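Local coordinates for ribosome biogenesis Nep1 RNA methyltransferase (Archaeoglobus fulgidus, PDB 3O7B), which probably methylates N1 of a specific pseudouridine in 16S ribosomal RNA during ribosome biogenesis, using S-adenosyl-L-methionine as methyl donor, at residues L39-I44 / K76-R81; R103-Y108 / V119-R124; R167-F172 / R207-F212. One frame throughout, in Å; residues are numbered along the deposited sequence. Where two conformers were deposited one is given.

Interaction 1. Residues L39-I44 / K76-R81; sequences LIPQKI and KSLEFR
Ile44 and Ser77 are the nearest backbone neighbours of two facing loop segments, 39-44 and 76-81, with 8.1 Å between their CA atoms and no backbone-to-backbone hydrogen bond, so every link across involves a side chain. Leu78 is the most covered residue of the contact. Its CD2 methyl is the touching branch and meets three residues of the other loop. Pro41 CG lies 3.9 Å from Leu78 CD2, and the two side chains cross at about a right angle. Ile44 offers its CG2 methyl, 4.0 Å from the same CD2. Lys43 adds the aliphatic part of its chain, with CE 3.9 Å from Leu78 CD2. Beyond CG the lysine chain is extended, and this carries the ammonium group across the gap. There Lys43 NZ donates a hydrogen bond to Ser77 O at 2.9 Å. The donor stands well above the carbonyl plane, 51° out of it. Ser77 OG sits between the loops, 3.7 Å from both Lys43 CE and Ile44 CG2. Ile44 N bonds to Pro41 O, which closes the short 3-10 turn; the CB atoms of Pro41, Lys43 and Ile44 all point toward the other segment. Arg84, from a nearby loop, touches both Pro41 and Leu78. The chemistry implies two layers: a buried apolar patch around one leucine methyl, and an exposed lysine whose bond to a main-chain oxygen uses no side-chain atom of Ser77.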
loop_
_atom_site.group_PDB
_atom_site.type_symbol
_atom_site.label_atom_id
_atom_site.label_comp_id
_atom_site.label_asym_id
_atom_site.label_seq_id
_atom_site.Cartn_x
_atom_site.Cartn_y
_atom_site.Cartn_z
ATOM N N LEU A 39 -7.476 -5.304 18.993
ATOM C CA LEU A 39 -8.021 -6.643 19.104
ATOM C C LEU A 39 -9.550 -6.588 19.209
ATOM O O LEU A 39 -10.125 -5.542 19.517
ATOM C CB LEU A 39 -7.406 -7.371 20.305
ATOM C CG LEU A 39 -5.884 -7.534 20.265
ATOM C CD1 LEU A 39 -5.373 -8.170 21.549
ATOM C CD2 LEU A 39 -5.453 -8.329 19.037
ATOM N N ILE A 40 -10.206 -7.706 18.929
ATOM C CA ILE A 40 -11.666 -7.738 18.961
ATOM C C ILE A 40 -12.151 -7.308 20.363
ATOM O O ILE A 40 -11.728 -7.907 21.359
ATOM C CB ILE A 40 -12.203 -9.135 18.561
ATOM C CG1 ILE A 40 -11.886 -9.416 17.079
ATOM C CG2 ILE A 40 -13.720 -9.212 18.784
ATOM C CD1 ILE A 40 -12.198 -10.839 16.617
ATOM N N PRO A 41 -12.994 -6.249 20.442
ATOM C CA PRO A 41 -13.518 -5.795 21.734
ATOM C C PRO A 41 -14.327 -6.870 22.450
ATOM O O PRO A 41 -15.021 -7.676 21.821
ATOM C CB PRO A 41 -14.420 -4.613 21.358
ATOM C CG PRO A 41 -13.909 -4.139 20.062
ATOM C CD PRO A 41 -13.472 -5.393 19.348
ATOM N N GLN A 42 -14.223 -6.845 23.777
ATOM C CA GLN A 42 -14.794 -7.840 24.674
ATOM C C GLN A 42 -16.249 -8.160 24.354
ATOM O O GLN A 42 -16.629 -9.329 24.258
ATOM C CB GLN A 42 -14.706 -7.326 26.120
ATOM C CG GLN A 42 -13.547 -6.338 26.406
ATOM C CD GLN A 42 -13.601 -5.053 25.557
ATOM O OE1 GLN A 42 -14.678 -4.476 25.326
ATOM N NE2 GLN A 42 -12.436 -4.612 25.085
ATOM N N LYS A 43 -17.046 -7.111 24.175
ATOM C CA LYS A 43 -18.501 -7.231 24.125
ATOM C C LYS A 43 -19.064 -7.872 22.854
ATOM O O LYS A 43 -20.251 -8.188 22.792
ATOM C CB LYS A 43 -19.149 -5.865 24.366
ATOM C CG LYS A 43 -18.928 -4.848 23.257
ATOM C CD LYS A 43 -19.660 -3.551 23.562
ATOM C CE LYS A 43 -19.906 -2.730 22.307
ATOM N NZ LYS A 43 -20.842 -1.601 22.578
ATOM N N ILE A 44 -18.221 -8.063 21.840
ATOM C CA ILE A 44 -18.671 -8.695 20.595
ATOM C C ILE A 44 -18.014 -10.060 20.342
ATOM O O ILE A 44 -18.231 -10.680 19.300
ATOM C CB ILE A 44 -18.507 -7.748 19.356
ATOM C CG1 ILE A 44 -17.022 -7.495 19.032
ATOM C CG2 ILE A 44 -19.285 -6.441 19.560
ATOM C CD1 ILE A 44 -16.780 -6.940 17.640
ATOM N N LYS A 76 -21.826 -4.054 14.743
ATOM C CA LYS A 76 -22.957 -3.122 14.708
ATOM C C LYS A 76 -23.110 -2.282 15.980
ATOM O O LYS A 76 -23.491 -1.103 15.903
ATOM C CB LYS A 76 -24.264 -3.861 14.379
ATOM C CG LYS A 76 -24.332 -4.423 12.961
ATOM C CD LYS A 76 -25.487 -5.421 12.811
ATOM C CE LYS A 76 -25.307 -6.293 11.579
ATOM N NZ LYS A 76 -26.396 -7.300 11.471
ATOM N N SER A 77 -22.778 -2.865 17.130
ATOM C CA SER A 77 -22.953 -2.201 18.427
ATOM C C SER A 77 -21.769 -1.361 18.907
ATOM O O SER A 77 -21.824 -0.761 19.980
ATOM C CB SER A 77 -23.289 -3.234 19.500
ATOM O OG SER A 77 -22.183 -4.086 19.749
ATOM N N LEU A 78 -20.685 -1.339 18.136
ATOM C CA LEU A 78 -19.480 -0.623 18.564
ATOM C C LEU A 78 -19.624 0.898 18.473
ATOM O O LEU A 78 -20.243 1.401 17.542
ATOM C CB LEU A 78 -18.265 -1.071 17.736
ATOM C CG LEU A 78 -17.774 -2.512 17.871
ATOM C CD1 LEU A 78 -16.508 -2.645 17.022
ATOM C CD2 LEU A 78 -17.479 -2.886 19.318
ATOM N N GLU A 79 -19.038 1.615 19.429
ATOM C CA GLU A 79 -18.921 3.075 19.350
ATOM C C GLU A 79 -17.875 3.474 18.309
ATOM O O GLU A 79 -16.964 2.694 18.020
ATOM C CB GLU A 79 -18.553 3.672 20.716
ATOM C CG GLU A 79 -19.584 3.411 21.817
ATOM C CD GLU A 79 -20.929 4.076 21.551
ATOM O OE1 GLU A 79 -20.952 5.249 21.102
ATOM O OE2 GLU A 79 -21.967 3.425 21.801
ATOM N N PHE A 80 -18.003 4.687 17.777
ATOM C CA PHE A 80 -17.154 5.203 16.686
ATOM C C PHE A 80 -16.809 4.142 15.630
ATOM O O PHE A 80 -15.655 4.039 15.169
ATOM C CB PHE A 80 -15.910 5.966 17.204
ATOM C CG PHE A 80 -15.049 5.197 18.193
ATOM C CD1 PHE A 80 -13.944 4.458 17.761
ATOM C CD2 PHE A 80 -15.301 5.270 19.570
ATOM C CE1 PHE A 80 -13.134 3.756 18.676
ATOM C CE2 PHE A 80 -14.504 4.575 20.484
ATOM C CZ PHE A 80 -13.419 3.818 20.038
ATOM N N ARG A 81 -17.824 3.381 15.232
ATOM C CA ARG A 81 -17.611 2.203 14.409
ATOM C C ARG A 81 -17.014 2.560 13.053
ATOM O O ARG A 81 -16.235 1.774 12.489
ATOM C CB ARG A 81 -18.893 1.374 14.249
ATOM C CG ARG A 81 -18.680 0.034 13.495
ATOM C CD ARG A 81 -19.155 0.194 12.072
ATOM N NE ARG A 81 -18.926 -0.959 11.195
ATOM C CZ ARG A 81 -17.862 -1.112 10.411
ATOM N NH1 ARG A 81 -16.867 -0.223 10.424
ATOM N NH2 ARG A 81 -17.792 -2.167 9.614
#

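Interaction 2. Residues R103-Y108 / V119-R124; sequences RDFEVY and VNRETR
The Arg103 and Arg121 guanidinium groups lie face against face, their planes tilted 35° apart, and Phe105 packs against the same Arg121 side chain. Over one face of the Arg103 guanidinium lies Arg121 NH1, centred 3.4 Å above the plane. Arg103 NE lies over one face of the Arg121 guanidinium. The Glu122 carboxylate sits at the Arg103 edge. Arg103 NH2 reaches Glu122 OE1 at 2.8 Å in a salt bridge; the oxygen is met from above the carboxylate plane. A weak second bond runs to OE2. Over one face of the Phe105 ring lies Arg121 NE, 3.3 Å from Phe105 CZ and offset toward the rim; Val107 CG2 is at the ring edge. Arg121 CD makes a CH-pi contact with that ring, 4.2 Å from its centroid. The Arg121 chain leaves with CG anti to the backbone N (chi1 -178°) and bends at chi2, which brings CD and NE over the ring. Ser100 O takes bonds from both arginines, and Leu98 O and Leu102 O take further ones from Arg121. These carbonyls and Glu122 probably offset the closeness of the two positive charges. Val119 N donates to Val107 O at 3.0 Å in a nearly straight bond (173°). Water 1 bridges Val107 N and Val119 O, accepting from the first and donating to the second. Asn120 OD1 accepts from Glu122 N at 2.9 Å. This is an Asx turn, set within a type I beta turn from Asn120 to Thr123. Together they mark the open end of a beta hairpin, where strand 116-119 leaves its antiparallel partner 105-111.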
loop_
_atom_site.group_PDB
_atom_site.type_symbol
_atom_site.label_atom_id
_atom_site.label_comp_id
_atom_site.label_asym_id
_atom_site.label_seq_id
_atom_site.Cartn_x
_atom_site.Cartn_y
_atom_site.Cartn_z
ATOM N N ARG A 103 16.855 7.968 6.459
ATOM C CA ARG A 103 16.812 7.259 7.738
ATOM C C ARG A 103 16.841 8.198 8.960
ATOM O O ARG A 103 17.068 7.739 10.077
ATOM C CB ARG A 103 17.950 6.211 7.804
ATOM C CG ARG A 103 18.003 5.250 6.611
ATOM C CD ARG A 103 17.183 3.989 6.856
ATOM N NE ARG A 103 16.357 3.646 5.705
ATOM C CZ ARG A 103 15.800 2.455 5.486
ATOM N NH1 ARG A 103 15.057 2.278 4.403
ATOM N NH2 ARG A 103 15.987 1.439 6.331
ATOM N N ASP A 104 16.559 9.487 8.751
ATOM C CA ASP A 104 16.683 10.542 9.785
ATOM C C ASP A 104 15.389 10.806 10.552
ATOM O O ASP A 104 15.159 11.915 11.077
ATOM C CB ASP A 104 17.153 11.864 9.148
ATOM C CG ASP A 104 16.035 12.601 8.408
ATOM O OD1 ASP A 104 15.111 11.929 7.905
ATOM O OD2 ASP A 104 16.071 13.855 8.347
ATOM N N PHE A 105 14.521 9.808 10.580
ATOM C CA PHE A 105 13.288 9.949 11.328
ATOM C C PHE A 105 12.902 8.686 12.076
ATOM O O PHE A 105 13.297 7.564 11.729
ATOM C CB PHE A 105 12.139 10.450 10.434
ATOM C CG PHE A 105 11.783 9.521 9.286
ATOM C CD1 PHE A 105 10.880 8.480 9.473
ATOM C CD2 PHE A 105 12.303 9.745 8.011
ATOM C CE1 PHE A 105 10.528 7.647 8.405
ATOM C CE2 PHE A 105 11.953 8.926 6.935
ATOM C CZ PHE A 105 11.078 7.869 7.136
ATOM N N GLU A 106 12.151 8.893 13.140
ATOM C CA GLU A 106 11.503 7.829 13.886
ATOM C C GLU A 106 10.070 7.665 13.398
ATOM O O GLU A 106 9.520 8.575 12.770
ATOM C CB GLU A 106 11.468 8.136 15.387
ATOM C CG GLU A 106 12.792 8.093 16.126
ATOM C CD GLU A 106 12.570 8.148 17.642
ATOM O OE1 GLU A 106 12.132 9.206 18.176
ATOM O OE2 GLU A 106 12.809 7.122 18.313
ATOM N N VAL A 107 9.472 6.519 13.718
ATOM C CA VAL A 107 8.115 6.169 13.316
ATOM C C VAL A 107 7.299 5.676 14.489
ATOM O O VAL A 107 7.727 4.778 15.230
ATOM C CB VAL A 107 8.136 5.069 12.219
ATOM C CG1 VAL A 107 6.726 4.646 11.841
ATOM C CG2 VAL A 107 8.882 5.579 11.020
ATOM N N TYR A 108 6.126 6.283 14.680
ATOM C CA TYR A 108 5.201 5.878 15.713
ATOM C C TYR A 108 3.821 5.654 15.162
ATOM O O TYR A 108 3.420 6.306 14.182
ATOM C CB TYR A 108 5.075 6.968 16.796
ATOM C CG TYR A 108 6.347 7.241 17.552
ATOM C CD1 TYR A 108 6.636 6.530 18.709
ATOM C CD2 TYR A 108 7.264 8.178 17.099
ATOM C CE1 TYR A 108 7.798 6.775 19.425
ATOM C CE2 TYR A 108 8.432 8.434 17.819
ATOM C CZ TYR A 108 8.680 7.715 18.979
ATOM O OH TYR A 108 9.834 7.926 19.723
ATOM N N VAL A 119 8.026 1.952 16.056
ATOM C CA VAL A 119 8.527 1.072 14.998
ATOM C C VAL A 119 9.951 1.486 14.662
ATOM O O VAL A 119 10.175 2.583 14.167
ATOM C CB VAL A 119 7.624 1.127 13.720
ATOM C CG1 VAL A 119 8.114 0.120 12.685
ATOM C CG2 VAL A 119 6.164 0.840 14.062
ATOM N N ASN A 120 10.925 0.615 14.957
ATOM C CA ASN A 120 12.306 0.851 14.593
ATOM C C ASN A 120 12.397 1.179 13.110
ATOM O O ASN A 120 11.786 0.511 12.277
ATOM C CB ASN A 120 13.094 -0.427 14.923
ATOM C CG ASN A 120 14.606 -0.272 14.796
ATOM O OD1 ASN A 120 15.125 0.404 13.916
ATOM N ND2 ASN A 120 15.326 -0.969 15.686
ATOM N N ARG A 121 13.150 2.222 12.789
ATOM C CA ARG A 121 13.286 2.675 11.425
ATOM C C ARG A 121 13.789 1.559 10.520
ATOM O O ARG A 121 13.486 1.549 9.331
ATOM C CB ARG A 121 14.177 3.938 11.371
ATOM C CG ARG A 121 14.368 4.538 9.985
ATOM C CD ARG A 121 13.047 5.017 9.380
ATOM N NE ARG A 121 13.193 5.457 7.997
ATOM C CZ ARG A 121 13.144 4.641 6.944
ATOM N NH1 ARG A 121 12.954 3.323 7.110
ATOM N NH2 ARG A 121 13.265 5.150 5.726
ATOM N N GLU A 122 14.528 0.607 11.085
ATOM C CA GLU A 122 15.101 -0.475 10.293
ATOM C C GLU A 122 14.205 -1.721 10.139
ATOM O O GLU A 122 14.569 -2.692 9.471
ATOM C CB GLU A 122 16.517 -0.796 10.790
ATOM C CG GLU A 122 17.503 0.401 10.661
ATOM C CD GLU A 122 17.616 0.978 9.244
ATOM O OE1 GLU A 122 17.668 0.201 8.263
ATOM O OE2 GLU A 122 17.673 2.220 9.103
ATOM N N THR A 123 13.004 -1.679 10.708
ATOM C CA THR A 123 12.077 -2.805 10.630
ATOM C C THR A 123 11.571 -3.036 9.199
ATOM O O THR A 123 11.158 -2.090 8.517
ATOM C CB THR A 123 10.863 -2.565 11.567
ATOM O OG1 THR A 123 11.344 -2.478 12.907
ATOM C CG2 THR A 123 9.850 -3.693 11.486
ATOM N N ARG A 124 11.610 -4.292 8.742
ATOM C CA ARG A 124 10.991 -4.689 7.480
ATOM C C ARG A 124 9.660 -5.327 7.807
ATOM O O ARG A 124 9.611 -6.467 8.283
ATOM C CB ARG A 124 11.854 -5.712 6.725
ATOM C CG ARG A 124 13.214 -5.237 6.244
ATOM C CD ARG A 124 13.844 -6.306 5.299
ATOM N NE ARG A 124 13.616 -7.681 5.760
ATOM C CZ ARG A 124 14.449 -8.375 6.543
ATOM N NH1 ARG A 124 15.592 -7.833 6.937
ATOM N NH2 ARG A 124 14.132 -9.617 6.924
HETATM O O HOH W 1 11.667 4.790 14.791
#

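Interaction 3. Residues R167-F172 / R207-F212. With SAH (S-adenosyl-L-homocysteine), chain C.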
loop_
_atom_site.group_PDB
_atom_site.type_symbol
_atom_site.label_atom_id
_atom_site.label_comp_id
_atom_site.label_asym_id
_atom_site.label_seq_id
_atom_site.Cartn_x
_atom_site.Cartn_y
_atom_site.Cartn_z
ATOM N N ARG A 167 9.505 18.460 19.219
ATOM C CA ARG A 167 9.358 18.463 17.774
ATOM C C ARG A 167 8.229 19.414 17.404
ATOM O O ARG A 167 7.260 19.503 18.137
ATOM C CB ARG A 167 9.033 17.047 17.285
ATOM C CG ARG A 167 10.174 16.055 17.452
ATOM C CD ARG A 167 9.657 14.621 17.372
ATOM N NE ARG A 167 10.791 13.698 17.342
ATOM C CZ ARG A 167 10.808 12.484 17.881
ATOM N NH1 ARG A 167 9.761 11.996 18.517
ATOM N NH2 ARG A 167 11.913 11.754 17.780
ATOM N N ASP A 168 8.353 20.079 16.258
ATOM C CA ASP A 168 7.291 20.942 15.698
ATOM C C ASP A 168 6.196 20.054 15.093
ATOM O O ASP A 168 6.437 19.387 14.071
ATOM C CB ASP A 168 7.861 21.820 14.576
ATOM C CG ASP A 168 8.764 22.933 15.080
ATOM O OD1 ASP A 168 8.516 23.449 16.186
ATOM O OD2 ASP A 168 9.708 23.300 14.336
ATOM N N VAL A 169 5.015 20.040 15.692
ATOM C CA VAL A 169 3.931 19.189 15.223
ATOM C C VAL A 169 3.273 19.770 13.989
ATOM O O VAL A 169 2.800 20.933 14.003
ATOM C CB VAL A 169 2.860 18.921 16.305
ATOM C CG1 VAL A 169 1.701 18.114 15.730
ATOM C CG2 VAL A 169 3.479 18.193 17.485
ATOM N N LEU A 170 3.221 18.975 12.920
ATOM C CA LEU A 170 2.532 19.344 11.687
ATOM C C LEU A 170 1.385 18.375 11.511
ATOM O O LEU A 170 1.619 17.176 11.289
ATOM C CB LEU A 170 3.504 19.278 10.509
ATOM C CG LEU A 170 4.819 20.031 10.635
ATOM C CD1 LEU A 170 5.700 19.747 9.421
ATOM C CD2 LEU A 170 4.572 21.555 10.770
ATOM N N LEU A 171 0.154 18.841 11.691
ATOM C CA LEU A 171 -1.025 17.999 11.583
ATOM C C LEU A 171 -1.621 18.190 10.202
ATOM O O LEU A 171 -2.036 19.292 9.831
ATOM C CB LEU A 171 -2.077 18.347 12.648
ATOM C CG LEU A 171 -3.360 17.532 12.595
ATOM C CD1 LEU A 171 -3.077 16.039 12.874
ATOM C CD2 LEU A 171 -4.405 18.069 13.573
ATOM N N PHE A 172 -1.642 17.119 9.424
ATOM C CA PHE A 172 -2.202 17.203 8.085
ATOM C C PHE A 172 -3.705 17.000 8.151
ATOM O O PHE A 172 -4.189 15.975 8.621
ATOM C CB PHE A 172 -1.448 16.236 7.151
ATOM C CG PHE A 172 -0.081 16.745 6.810
ATOM C CD1 PHE A 172 0.121 17.564 5.687
ATOM C CD2 PHE A 172 0.999 16.516 7.653
ATOM C CE1 PHE A 172 1.369 18.117 5.411
ATOM C CE2 PHE A 172 2.253 17.057 7.382
ATOM C CZ PHE A 172 2.438 17.868 6.256
ATOM N N ARG A 207 -5.961 17.597 21.596
ATOM C CA ARG A 207 -5.419 18.133 22.845
ATOM C C ARG A 207 -4.032 17.572 23.162
ATOM O O ARG A 207 -3.134 18.298 23.578
ATOM C CB ARG A 207 -6.372 17.871 24.012
ATOM C CG ARG A 207 -7.665 18.672 23.940
ATOM C CD ARG A 207 -8.403 18.692 25.277
ATOM N NE ARG A 207 -8.808 17.360 25.735
ATOM C CZ ARG A 207 -9.941 16.748 25.395
ATOM N NH1 ARG A 207 -10.816 17.337 24.584
ATOM N NH2 ARG A 207 -10.204 15.536 25.876
ATOM N N GLU A 208 -3.842 16.272 22.936
ATOM C CA GLU A 208 -2.536 15.656 23.169
ATOM C C GLU A 208 -1.398 16.234 22.326
ATOM O O GLU A 208 -0.243 16.158 22.715
ATOM C CB GLU A 208 -2.610 14.155 22.915
ATOM C CG GLU A 208 -3.304 13.395 24.000
ATOM C CD GLU A 208 -2.454 13.299 25.237
ATOM O OE1 GLU A 208 -1.420 12.599 25.219
ATOM O OE2 GLU A 208 -2.819 13.944 26.236
ATOM N N LEU A 209 -1.717 16.778 21.149
ATOM C CA LEU A 209 -0.675 17.274 20.276
ATOM C C LEU A 209 0.026 18.535 20.803
ATOM O O LEU A 209 1.144 18.854 20.394
ATOM C CB LEU A 209 -1.243 17.536 18.877
ATOM C CG LEU A 209 -1.741 16.308 18.114
ATOM C CD1 LEU A 209 -2.395 16.762 16.829
ATOM C CD2 LEU A 209 -0.567 15.356 17.845
ATOM N N GLY A 210 -0.658 19.260 21.698
ATOM C CA GLY A 210 -0.104 20.525 22.215
ATOM C C GLY A 210 -0.075 21.578 21.124
ATOM O O GLY A 210 -1.044 21.727 20.383
ATOM N N GLU A 211 1.032 22.298 21.019
ATOM C CA GLU A 211 1.216 23.280 19.950
ATOM C C GLU A 211 1.279 22.523 18.630
ATOM O O GLU A 211 2.010 21.539 18.521
ATOM C CB GLU A 211 2.518 24.055 20.130
ATOM C CG GLU A 211 2.834 25.005 18.980
ATOM C CD GLU A 211 4.183 25.681 19.064
ATOM O OE1 GLU A 211 5.071 25.234 19.839
ATOM O OE2 GLU A 211 4.355 26.673 18.342
ATOM N N PHE A 212 0.524 22.969 17.638
ATOM C CA PHE A 212 0.634 22.382 16.306
ATOM C C PHE A 212 0.208 23.334 15.222
ATOM O O PHE A 212 -0.508 24.316 15.473
ATOM C CB PHE A 212 -0.133 21.050 16.184
ATOM C CG PHE A 212 -1.632 21.155 16.287
ATOM C CD1 PHE A 212 -2.421 21.366 15.155
ATOM C CD2 PHE A 212 -2.273 20.975 17.504
ATOM C CE1 PHE A 212 -3.806 21.421 15.255
ATOM C CE2 PHE A 212 -3.655 21.018 17.607
ATOM C CZ PHE A 212 -4.430 21.253 16.482
HETATM N N SAH C . -11.157 13.113 8.025
HETATM C CA SAH C . -11.218 12.241 6.816
HETATM C CB SAH C . -10.989 10.790 7.222
HETATM C CG SAH C . -9.512 10.431 7.358
HETATM S SD SAH C . -8.566 10.713 5.830
HETATM C C SAH C . -12.536 12.390 6.063
HETATM O O SAH C . -13.361 13.240 6.407
HETATM C "C5'" SAH C . -6.876 10.259 6.308
HETATM C "C4'" SAH C . -5.927 11.371 6.740
HETATM O "O4'" SAH C . -5.370 12.050 5.629
HETATM C "C3'" SAH C . -6.567 12.482 7.551
HETATM O "O3'" SAH C . -6.777 12.099 8.887
HETATM C "C2'" SAH C . -5.550 13.582 7.397
HETATM O "O2'" SAH C . -4.439 13.365 8.272
HETATM C "C1'" SAH C . -5.069 13.393 5.971
HETATM N N9 SAH C . -5.720 14.249 4.943
HETATM C C8 SAH C . -6.830 13.952 4.187
HETATM N N7 SAH C . -7.063 14.988 3.339
HETATM C C5 SAH C . -6.102 15.917 3.524
HETATM C C6 SAH C . -5.857 17.155 2.943
HETATM N N6 SAH C . -6.654 17.645 1.979
HETATM N N1 SAH C . -4.770 17.893 3.349
HETATM C C2 SAH C . -3.938 17.425 4.350
HETATM N N3 SAH C . -4.192 16.201 4.927
HETATM C C4 SAH C . -5.256 15.465 4.536
HETATM O O HOH W 2 4.644 21.473 18.348
#
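The edge of the parallel part of the central sheet is where Val169 meets Phe212, on strand 168-172 and at the start of 212-215, the outermost strand of the sheet within this chain. Helix 203-209 leads into that strand through Gly210, which has positive phi. Val169 CG1 packs 3.5 Å from Phe212 CB and also faces Leu209 CD2, while Val169 CB lies 3.5 Å from Glu211 O. Water 2 joins the backbones, accepting from Val169 N at 3.0 Å and lying 2.6 Å from Glu211 O. With CG anti to the backbone N (chi1 179°), Leu171 runs alongside Phe212, pointing the same way, and its CD2 lies 3.8 Å from Phe212 CE1. Leu209 enters from the helix end, its CD1 4.0 Å from Leu171 CD2 and offset over one face of the Phe212 ring. An alanine in place of Val169 would remove both methyls, and is likely to leave a gap between Phe212 CB and Leu209 CD2. At the far end of strand 168-172, Phe172 O accepts a hydrogen bond of 2.6 Å from O2' of S-adenosylhomocysteine, and Phe172 CB lies 3.5 Å from adenine N3. Gly194, Gly199, Leu217, Gly218 and Glu220 hold other parts of the ligand through their backbones. This is consistent with the C-terminal trefoil knot that forms the cofactor site in SPOUT methyltransferases.

How the interactions relate
From the N terminus, strand 28-35 runs into the loop of interaction 1, which closes an excursion of 31 residues, 14 of them helical and none in a strand, between 39-44 and 76-81. Interaction 2 follows. It closes a short hairpin between 103-108 and 119-124, with only ten residues between its segments. Interaction 3 closes a longer loop of 34 residues, joining 167-172 to 207-212 at the sheet edge. The three lie in series; none nests or crosses. Interactions 2 and 3 belong to the same sheet and touch through a salt bridge of 2.6 Å between Glu106 OE1 and Arg167 NH2. Interaction 1 stands apart, its nearest atoms about 13 Å from those of interaction 3 and about 16 Å from those of interaction 2.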